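Local coordinates for CELL division inhibitor (Pyrococcus furiosus, PDB 1G3Q), which binds ADP and magnesium in this crystal and, as a MinD-family P-loop protein, probably hydrolyses ATP in the control of cell division, at residues T18-R32 with K224-L236. Sequence-based numbering, arbitrary orientation.
Sequences TVTANLSVALGDRGR and KAFVKLAEEIEKL. With ADP (adenosine-5'-diphosphate), chain C.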
ATOM      1  N   THR A  18       2.767   4.001  -4.045  1.00 12.07           N
ATOM      2  CA  THR A  18       2.938   3.550  -5.423  1.00 12.27           C
ATOM      3  C   THR A  18       2.597   2.063  -5.564  1.00 12.80           C
ATOM      4  O   THR A  18       1.917   1.656  -6.510  1.00 11.98           O
ATOM      5  CB  THR A  18       4.383   3.782  -5.908  1.00 12.42           C
ATOM      6  OG1 THR A  18       4.680   5.185  -5.883  1.00 12.97           O
ATOM      7  CG2 THR A  18       4.565   3.262  -7.326  1.00 11.92           C
ATOM      8  N   VAL A  19       3.074   1.251  -4.625  1.00 12.60           N
ATOM      9  CA  VAL A  19       2.785  -0.176  -4.663  1.00 12.90           C
ATOM     10  C   VAL A  19       1.295  -0.396  -4.407  1.00 12.57           C
ATOM     11  O   VAL A  19       0.651  -1.175  -5.104  1.00 12.87           O
ATOM     12  CB  VAL A  19       3.623  -0.944  -3.613  1.00 13.64           C
ATOM     13  CG1 VAL A  19       3.149  -2.391  -3.501  1.00 13.97           C
ATOM     14  CG2 VAL A  19       5.084  -0.919  -4.020  1.00 13.79           C
ATOM     15  N   THR A  20       0.743   0.302  -3.417  1.00 11.97           N
ATOM     16  CA  THR A  20      -0.679   0.159  -3.109  1.00 11.27           C
ATOM     17  C   THR A  20      -1.534   0.453  -4.344  1.00 11.09           C
ATOM     18  O   THR A  20      -2.396  -0.342  -4.717  1.00 10.36           O
ATOM     19  CB  THR A  20      -1.126   1.124  -1.988  1.00 11.38           C
ATOM     20  OG1 THR A  20      -0.367   0.874  -0.796  1.00 10.91           O
ATOM     21  CG2 THR A  20      -2.607   0.924  -1.686  1.00 11.67           C
ATOM     22  N   ALA A  21      -1.295   1.606  -4.963  1.00 11.03           N
ATOM     23  CA  ALA A  21      -2.046   2.023  -6.145  1.00 11.31           C
ATOM     24  C   ALA A  21      -1.886   1.084  -7.344  1.00 11.30           C
ATOM     25  O   ALA A  21      -2.879   0.660  -7.936  1.00 10.69           O
ATOM     26  CB  ALA A  21      -1.648   3.445  -6.540  1.00 10.88           C
ATOM     27  N   ASN A  22      -0.648   0.762  -7.710  1.00 11.50           N
ATOM     28  CA  ASN A  22      -0.427  -0.122  -8.853  1.00 12.07           C
ATOM     29  C   ASN A  22      -0.927  -1.546  -8.621  1.00 12.70           C
ATOM     30  O   ASN A  22      -1.517  -2.150  -9.518  1.00 12.41           O
ATOM     31  CB  ASN A  22       1.054  -0.149  -9.245  1.00 11.51           C
ATOM     32  CG  ASN A  22       1.475   1.097 -10.011  1.00 11.85           C
ATOM     33  OD1 ASN A  22       1.856   2.110  -9.420  1.00 13.04           O
ATOM     34  ND2 ASN A  22       1.389   1.032 -11.332  1.00 10.22           N
ATOM     35  N   LEU A  23      -0.698  -2.082  -7.425  1.00 13.09           N
ATOM     36  CA  LEU A  23      -1.158  -3.433  -7.117  1.00 13.53           C
ATOM     37  C   LEU A  23      -2.687  -3.472  -7.154  1.00 13.52           C
ATOM     38  O   LEU A  23      -3.281  -4.432  -7.646  1.00 13.19           O
ATOM     39  CB  LEU A  23      -0.646  -3.873  -5.738  1.00 14.08           C
ATOM     40  CG  LEU A  23      -1.014  -5.291  -5.281  1.00 14.84           C
ATOM     41  CD1 LEU A  23      -0.557  -6.313  -6.324  1.00 14.98           C
ATOM     42  CD2 LEU A  23      -0.358  -5.569  -3.931  1.00 15.54           C
ATOM     43  N   SER A  24      -3.325  -2.423  -6.639  1.00 13.19           N
ATOM     44  CA  SER A  24      -4.784  -2.350  -6.643  1.00 12.93           C
ATOM     45  C   SER A  24      -5.335  -2.453  -8.061  1.00 13.04           C
ATOM     46  O   SER A  24      -6.249  -3.242  -8.332  1.00 12.37           O
ATOM     47  CB  SER A  24      -5.267  -1.031  -6.030  1.00 13.73           C
ATOM     48  OG  SER A  24      -5.029  -0.981  -4.638  1.00 13.71           O
ATOM     49  N   VAL A  25      -4.785  -1.642  -8.961  1.00 12.77           N
ATOM     50  CA  VAL A  25      -5.235  -1.629 -10.345  1.00 13.28           C
ATOM     51  C   VAL A  25      -4.922  -2.949 -11.049  1.00 13.38           C
ATOM     52  O   VAL A  25      -5.746  -3.458 -11.811  1.00 13.43           O
ATOM     53  CB  VAL A  25      -4.599  -0.452 -11.128  1.00 13.38           C
ATOM     54  CG1 VAL A  25      -5.086  -0.459 -12.572  1.00 14.28           C
ATOM     55  CG2 VAL A  25      -4.978   0.879 -10.467  1.00 12.99           C
ATOM     56  N   ALA A  26      -3.738  -3.500 -10.794  1.00 13.13           N
ATOM     57  CA  ALA A  26      -3.351  -4.769 -11.402  1.00 13.83           C
ATOM     58  C   ALA A  26      -4.327  -5.870 -10.979  1.00 13.87           C
ATOM     59  O   ALA A  26      -4.820  -6.630 -11.814  1.00 14.11           O
ATOM     60  CB  ALA A  26      -1.926  -5.140 -10.995  1.00 13.53           C
ATOM     61  N   LEU A  27      -4.609  -5.955  -9.681  1.00 13.94           N
ATOM     62  CA  LEU A  27      -5.537  -6.964  -9.176  1.00 14.40           C
ATOM     63  C   LEU A  27      -6.951  -6.715  -9.695  1.00 15.22           C
ATOM     64  O   LEU A  27      -7.675  -7.657 -10.044  1.00 15.16           O
ATOM     65  CB  LEU A  27      -5.535  -6.971  -7.642  1.00 13.78           C
ATOM     66  CG  LEU A  27      -4.294  -7.542  -6.945  1.00 13.47           C
ATOM     67  CD1 LEU A  27      -4.370  -7.249  -5.454  1.00 13.34           C
ATOM     68  CD2 LEU A  27      -4.207  -9.051  -7.193  1.00 13.35           C
ATOM     69  N   GLY A  28      -7.348  -5.448  -9.738  1.00 15.49           N
ATOM     70  CA  GLY A  28      -8.671  -5.120 -10.228  1.00 16.89           C
ATOM     71  C   GLY A  28      -8.811  -5.537 -11.679  1.00 18.07           C
ATOM     72  O   GLY A  28      -9.872  -5.987 -12.114  1.00 17.56           O
ATOM     73  N   ASP A  29      -7.726  -5.396 -12.429  1.00 19.42           N
ATOM     74  CA  ASP A  29      -7.726  -5.750 -13.840  1.00 21.63           C
ATOM     75  C   ASP A  29      -7.812  -7.262 -14.031  1.00 21.73           C
ATOM     76  O   ASP A  29      -8.174  -7.734 -15.104  1.00 21.85           O
ATOM     77  CB  ASP A  29      -6.471  -5.193 -14.516  1.00 23.61           C
ATOM     78  CG  ASP A  29      -6.570  -5.200 -16.030  1.00 26.35           C
ATOM     79  OD1 ASP A  29      -7.658  -4.875 -16.558  1.00 27.52           O
ATOM     80  OD2 ASP A  29      -5.561  -5.513 -16.697  1.00 28.02           O
ATOM     81  N   ARG A  30      -7.481  -8.017 -12.988  1.00 22.19           N
ATOM     82  CA  ARG A  30      -7.537  -9.474 -13.057  1.00 22.64           C
ATOM     83  C   ARG A  30      -8.919  -9.952 -12.624  1.00 22.56           C
ATOM     84  O   ARG A  30      -9.178 -11.154 -12.551  1.00 23.07           O
ATOM     85  CB  ARG A  30      -6.456 -10.093 -12.163  1.00 23.15           C
ATOM     86  CG  ARG A  30      -5.035  -9.760 -12.599  1.00 24.12           C
ATOM     87  CD  ARG A  30      -4.016 -10.189 -11.560  1.00 25.53           C
ATOM     88  NE  ARG A  30      -3.934 -11.640 -11.425  1.00 27.30           N
ATOM     89  CZ  ARG A  30      -3.338 -12.444 -12.300  1.00 27.59           C
ATOM     90  NH1 ARG A  30      -2.761 -11.941 -13.383  1.00 27.76           N
ATOM     91  NH2 ARG A  30      -3.322 -13.753 -12.095  1.00 28.40           N
ATOM     92  N   GLY A  31      -9.802  -9.002 -12.331  1.00 22.24           N
ATOM     93  CA  GLY A  31     -11.154  -9.344 -11.929  1.00 21.72           C
ATOM     94  C   GLY A  31     -11.426  -9.383 -10.433  1.00 21.62           C
ATOM     95  O   GLY A  31     -12.527  -9.742 -10.026  1.00 21.92           O
ATOM     96  N   ARG A  32     -10.445  -9.017  -9.614  1.00 20.87           N
ATOM     97  CA  ARG A  32     -10.629  -9.029  -8.165  1.00 20.65           C
ATOM     98  C   ARG A  32     -11.172  -7.685  -7.683  1.00 19.67           C
ATOM     99  O   ARG A  32     -10.757  -6.635  -8.176  1.00 19.50           O
ATOM    100  CB  ARG A  32      -9.299  -9.321  -7.462  1.00 21.92           C
ATOM    101  CG  ARG A  32      -8.522 -10.492  -8.053  1.00 24.92           C
ATOM    102  CD  ARG A  32      -9.313 -11.795  -7.997  1.00 27.27           C
ATOM    103  NE  ARG A  32      -8.653 -12.856  -8.756  1.00 30.07           N
ATOM    104  CZ  ARG A  32      -9.068 -14.119  -8.800  1.00 31.42           C
ATOM    105  NH1 ARG A  32      -8.401 -15.013  -9.522  1.00 32.54           N
ATOM    106  NH2 ARG A  32     -10.142 -14.494  -8.117  1.00 32.34           N
ATOM    107  N   LYS A 224       4.921  -3.876 -16.109  1.00 16.28           N
ATOM    108  CA  LYS A 224       5.028  -5.327 -16.197  1.00 17.35           C
ATOM    109  C   LYS A 224       5.422  -5.983 -14.873  1.00 17.26           C
ATOM    110  O   LYS A 224       4.926  -7.058 -14.545  1.00 17.40           O
ATOM    111  CB  LYS A 224       6.009  -5.705 -17.310  1.00 18.50           C
ATOM    112  CG  LYS A 224       5.454  -5.420 -18.704  1.00 20.05           C
ATOM    113  CD  LYS A 224       6.508  -5.556 -19.796  1.00 22.70           C
ATOM    114  CE  LYS A 224       5.876  -5.372 -21.172  1.00 24.26           C
ATOM    115  NZ  LYS A 224       6.879  -5.304 -22.276  1.00 25.53           N
ATOM    116  N   ALA A 225       6.303  -5.341 -14.109  1.00 17.25           N
ATOM    117  CA  ALA A 225       6.718  -5.893 -12.824  1.00 17.37           C
ATOM    118  C   ALA A 225       5.533  -5.924 -11.856  1.00 17.27           C
ATOM    119  O   ALA A 225       5.365  -6.884 -11.099  1.00 16.21           O
ATOM    120  CB  ALA A 225       7.861  -5.072 -12.238  1.00 17.53           C
ATOM    121  N   PHE A 226       4.703  -4.883 -11.882  1.00 17.11           N
ATOM    122  CA  PHE A 226       3.541  -4.850 -10.998  1.00 17.29           C
ATOM    123  C   PHE A 226       2.500  -5.901 -11.372  1.00 17.94           C
ATOM    124  O   PHE A 226       1.811  -6.436 -10.499  1.00 17.98           O
ATOM    125  CB  PHE A 226       2.906  -3.454 -10.985  1.00 17.03           C
ATOM    126  CG  PHE A 226       3.548  -2.513 -10.004  1.00 16.59           C
ATOM    127  CD1 PHE A 226       4.163  -1.343 -10.433  1.00 16.72           C
ATOM    128  CD2 PHE A 226       3.549  -2.810  -8.643  1.00 16.64           C
ATOM    129  CE1 PHE A 226       4.772  -0.480  -9.524  1.00 16.29           C
ATOM    130  CE2 PHE A 226       4.154  -1.957  -7.722  1.00 16.23           C
ATOM    131  CZ  PHE A 226       4.769  -0.787  -8.165  1.00 16.69           C
ATOM    132  N   VAL A 227       2.375  -6.192 -12.665  1.00 18.24           N
ATOM    133  CA  VAL A 227       1.426  -7.207 -13.108  1.00 19.25           C
ATOM    134  C   VAL A 227       1.883  -8.552 -12.543  1.00 19.71           C
ATOM    135  O   VAL A 227       1.066  -9.340 -12.071  1.00 19.59           O
ATOM    136  CB  VAL A 227       1.354  -7.291 -14.651  1.00 19.51           C
ATOM    137  CG1 VAL A 227       0.504  -8.487 -15.071  1.00 19.75           C
ATOM    138  CG2 VAL A 227       0.745  -6.009 -15.214  1.00 19.53           C
ATOM    139  N   LYS A 228       3.192  -8.799 -12.585  1.00 20.12           N
ATOM    140  CA  LYS A 228       3.751 -10.041 -12.056  1.00 21.18           C
ATOM    141  C   LYS A 228       3.558 -10.101 -10.545  1.00 20.96           C
ATOM    142  O   LYS A 228       3.256 -11.161  -9.996  1.00 20.97           O
ATOM    143  CB  LYS A 228       5.240 -10.158 -12.396  1.00 22.55           C
ATOM    144  CG  LYS A 228       5.512 -10.376 -13.877  1.00 24.40           C
ATOM    145  CD  LYS A 228       6.980 -10.669 -14.143  1.00 26.69           C
ATOM    146  CE  LYS A 228       7.233 -10.906 -15.630  1.00 28.23           C
ATOM    147  NZ  LYS A 228       8.646 -11.306 -15.912  1.00 29.33           N
ATOM    148  N   LEU A 229       3.724  -8.964  -9.873  1.00 20.30           N
ATOM    149  CA  LEU A 229       3.531  -8.922  -8.427  1.00 20.19           C
ATOM    150  C   LEU A 229       2.096  -9.321  -8.091  1.00 20.29           C
ATOM    151  O   LEU A 229       1.860 -10.093  -7.161  1.00 20.01           O
ATOM    152  CB  LEU A 229       3.803  -7.517  -7.873  1.00 19.99           C
ATOM    153  CG  LEU A 229       3.492  -7.387  -6.371  1.00 20.31           C
ATOM    154  CD1 LEU A 229       4.445  -8.282  -5.575  1.00 20.08           C
ATOM    155  CD2 LEU A 229       3.628  -5.940  -5.918  1.00 20.23           C
ATOM    156  N   ALA A 230       1.140  -8.783  -8.844  1.00 20.82           N
ATOM    157  CA  ALA A 230      -0.270  -9.087  -8.624  1.00 21.53           C
ATOM    158  C   ALA A 230      -0.501 -10.587  -8.766  1.00 22.42           C
ATOM    159  O   ALA A 230      -1.258 -11.184  -8.004  1.00 21.64           O
ATOM    160  CB  ALA A 230      -1.132  -8.330  -9.619  1.00 21.53           C
ATOM    161  N   GLU A 231       0.159 -11.188  -9.751  1.00 24.02           N
ATOM    162  CA  GLU A 231       0.038 -12.621  -9.987  1.00 26.07           C
ATOM    163  C   GLU A 231       0.548 -13.367  -8.753  1.00 26.62           C
ATOM    164  O   GLU A 231      -0.110 -14.279  -8.253  1.00 26.73           O
ATOM    165  CB  GLU A 231       0.859 -13.023 -11.214  1.00 27.43           C
ATOM    166  CG  GLU A 231       0.542 -14.412 -11.748  1.00 29.65           C
ATOM    167  CD  GLU A 231       1.506 -14.854 -12.834  1.00 30.72           C
ATOM    168  OE1 GLU A 231       1.893 -14.006 -13.669  1.00 31.67           O
ATOM    169  OE2 GLU A 231       1.869 -16.050 -12.859  1.00 31.74           O
ATOM    170  N   GLU A 232       1.718 -12.965  -8.261  1.00 27.39           N
ATOM    171  CA  GLU A 232       2.313 -13.594  -7.084  1.00 28.71           C
ATOM    172  C   GLU A 232       1.436 -13.466  -5.843  1.00 29.09           C
ATOM    173  O   GLU A 232       1.259 -14.432  -5.098  1.00 28.85           O
ATOM    174  CB  GLU A 232       3.689 -12.990  -6.792  1.00 29.57           C
ATOM    175  CG  GLU A 232       4.777 -13.380  -7.775  1.00 31.41           C
ATOM    176  CD  GLU A 232       4.957 -14.888  -7.877  1.00 33.01           C
ATOM    177  OE1 GLU A 232       4.965 -15.562  -6.823  1.00 33.34           O
ATOM    178  OE2 GLU A 232       5.100 -15.394  -9.012  1.00 33.96           O
ATOM    179  N   ILE A 233       0.900 -12.271  -5.613  1.00 29.33           N
ATOM    180  CA  ILE A 233       0.041 -12.028  -4.459  1.00 29.98           C
ATOM    181  C   ILE A 233      -1.133 -13.003  -4.455  1.00 31.18           C
ATOM    182  O   ILE A 233      -1.493 -13.551  -3.410  1.00 30.98           O
ATOM    183  CB  ILE A 233      -0.509 -10.577  -4.463  1.00 29.48           C
ATOM    184  CG1 ILE A 233       0.637  -9.584  -4.250  1.00 28.70           C
ATOM    185  CG2 ILE A 233      -1.574 -10.411  -3.389  1.00 29.01           C
ATOM    186  CD1 ILE A 233       1.384  -9.774  -2.949  1.00 28.44           C
ATOM    187  N   GLU A 234      -1.727 -13.224  -5.624  1.00 32.50           N
ATOM    188  CA  GLU A 234      -2.855 -14.139  -5.732  1.00 34.72           C
ATOM    189  C   GLU A 234      -2.451 -15.570  -5.401  1.00 35.67           C
ATOM    190  O   GLU A 234      -3.207 -16.305  -4.765  1.00 36.13           O
ATOM    191  CB  GLU A 234      -3.450 -14.100  -7.140  1.00 35.33           C
ATOM    192  CG  GLU A 234      -4.045 -12.764  -7.536  1.00 36.78           C
ATOM    193  CD  GLU A 234      -4.918 -12.877  -8.770  1.00 38.01           C
ATOM    194  OE1 GLU A 234      -4.446 -13.439  -9.779  1.00 38.83           O
ATOM    195  OE2 GLU A 234      -6.075 -12.407  -8.733  1.00 38.51           O
ATOM    196  N   LYS A 235      -1.258 -15.963  -5.836  1.00 36.86           N
ATOM    197  CA  LYS A 235      -0.753 -17.312  -5.591  1.00 38.10           C
ATOM    198  C   LYS A 235      -0.548 -17.616  -4.110  1.00 38.92           C
ATOM    199  O   LYS A 235      -0.732 -18.753  -3.669  1.00 38.89           O
ATOM    200  CB  LYS A 235       0.570 -17.525  -6.326  1.00 38.26           C
ATOM    201  CG  LYS A 235       0.449 -17.635  -7.833  1.00 38.77           C
ATOM    202  CD  LYS A 235       1.811 -17.905  -8.457  1.00 39.05           C
ATOM    203  CE  LYS A 235       1.703 -18.139  -9.956  1.00 39.57           C
ATOM    204  NZ  LYS A 235       3.038 -18.386 -10.572  1.00 39.76           N
ATOM    205  N   LEU A 236      -0.162 -16.599  -3.346  1.00 39.75           N
ATOM    206  CA  LEU A 236       0.081 -16.767  -1.920  1.00 40.69           C
ATOM    207  C   LEU A 236      -1.201 -16.858  -1.105  1.00 41.29           C
ATOM    208  O   LEU A 236      -1.157 -16.933   0.123  1.00 41.44           O
ATOM    209  CB  LEU A 236       0.942 -15.617  -1.397  1.00 40.41           C
ATOM    210  CG  LEU A 236       2.326 -15.498  -2.035  1.00 40.49           C
ATOM    211  CD1 LEU A 236       3.035 -14.275  -1.479  1.00 40.31           C
ATOM    212  CD2 LEU A 236       3.132 -16.762  -1.764  1.00 40.54           C
TER
HETATM  213  PB  ADP C 238       5.906   6.365   0.056  1.00 18.51           P
HETATM  214  O1B ADP C 238       6.238   7.514   0.872  1.00 18.62           O
HETATM  215  O2B ADP C 238       6.654   5.187   0.522  1.00 17.61           O
HETATM  216  O3B ADP C 238       4.297   5.994  -0.081  1.00 17.20           O
HETATM  217  PA  ADP C 238       5.678   6.866  -2.720  1.00 18.69           P
HETATM  218  O1A ADP C 238       4.876   8.040  -2.754  1.00 17.45           O
HETATM  219  O2A ADP C 238       4.978   5.675  -3.122  1.00 18.14           O
HETATM  220  O3A ADP C 238       6.378   6.637  -1.393  1.00 18.24           O
HETATM  221  O5' ADP C 238       6.796   7.101  -3.697  1.00 17.70           O
HETATM  222  C5' ADP C 238       7.734   8.242  -3.611  1.00 18.36           C
HETATM  223  C4' ADP C 238       8.020   8.827  -4.947  1.00 18.67           C
HETATM  224  O4' ADP C 238       8.903   7.973  -5.730  1.00 19.06           O
HETATM  225  C3' ADP C 238       6.823   9.021  -5.823  1.00 19.08           C
HETATM  226  O3' ADP C 238       6.855  10.309  -6.433  1.00 19.96           O
HETATM  227  C2' ADP C 238       6.882   7.961  -6.881  1.00 18.91           C
HETATM  228  O2' ADP C 238       6.341   8.317  -8.151  1.00 18.49           O
HETATM  229  C1' ADP C 238       8.308   7.634  -7.012  1.00 18.98           C
HETATM  230  N9  ADP C 238       8.587   6.182  -7.190  1.00 18.66           N
HETATM  231  C8  ADP C 238       8.258   5.052  -6.424  1.00 18.53           C
HETATM  232  N7  ADP C 238       8.675   3.911  -6.892  1.00 18.53           N
HETATM  233  C5  ADP C 238       9.331   4.269  -8.049  1.00 18.56           C
HETATM  234  C6  ADP C 238      10.014   3.506  -9.038  1.00 18.87           C
HETATM  235  N6  ADP C 238      10.093   2.180  -8.916  1.00 18.65           N
HETATM  236  N1  ADP C 238      10.585   4.181 -10.119  1.00 18.76           N
HETATM  237  C2  ADP C 238      10.489   5.543 -10.220  1.00 19.29           C
HETATM  238  N3  ADP C 238       9.858   6.343  -9.326  1.00 18.62           N
HETATM  239  C4  ADP C 238       9.297   5.651  -8.260  1.00 18.86           C
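Phe226 lies flat beneath Asn22, whose CB sits 3.5 Å from the centroid of the Phe226 ring in a CH-pi contact. Val19 CG2 meets the ring edge at Phe226 CE2, 4.0 Å away. Further along, small residues bring the helices together: Ala26 CB touches Ala230 CB at 3.6 Å, and the axes cross at -69°, 8.7 Å apart. Leu23 holds CG opposite its N (chi1 -178°), which brings CD1 to within 3.6 Å of Ala230 CA; CD1 also touches Leu229 CG and Ile233 CG1.

Arg30 and Arg32 flank Gly31, whose Schellman motif ends the helix, and both reach Glu234. Arg30 folds at chi3 (67°) and sets NH2 2.6 Å from Glu234 OE1, nearly in line with the C-O bond; its NE approaches the same oxygen very closely. Arg32 NE takes Glu234 OE2 at 2.6 Å, on the syn side but tilted out of the carboxylate plane, in a bent bond. An alanine in place of Glu234 would probably leave both arginines without this shared carboxylate and let their guanidinium groups turn.

Thr18 N and OG1 both bind ADP O2A, the OG1 to O2A distance being 2.8 Å. Helix 221-235 packs its apolar face against the helix that starts in the P-loop, while a shared carboxylate ties the turn ending that helix to helix 221-235.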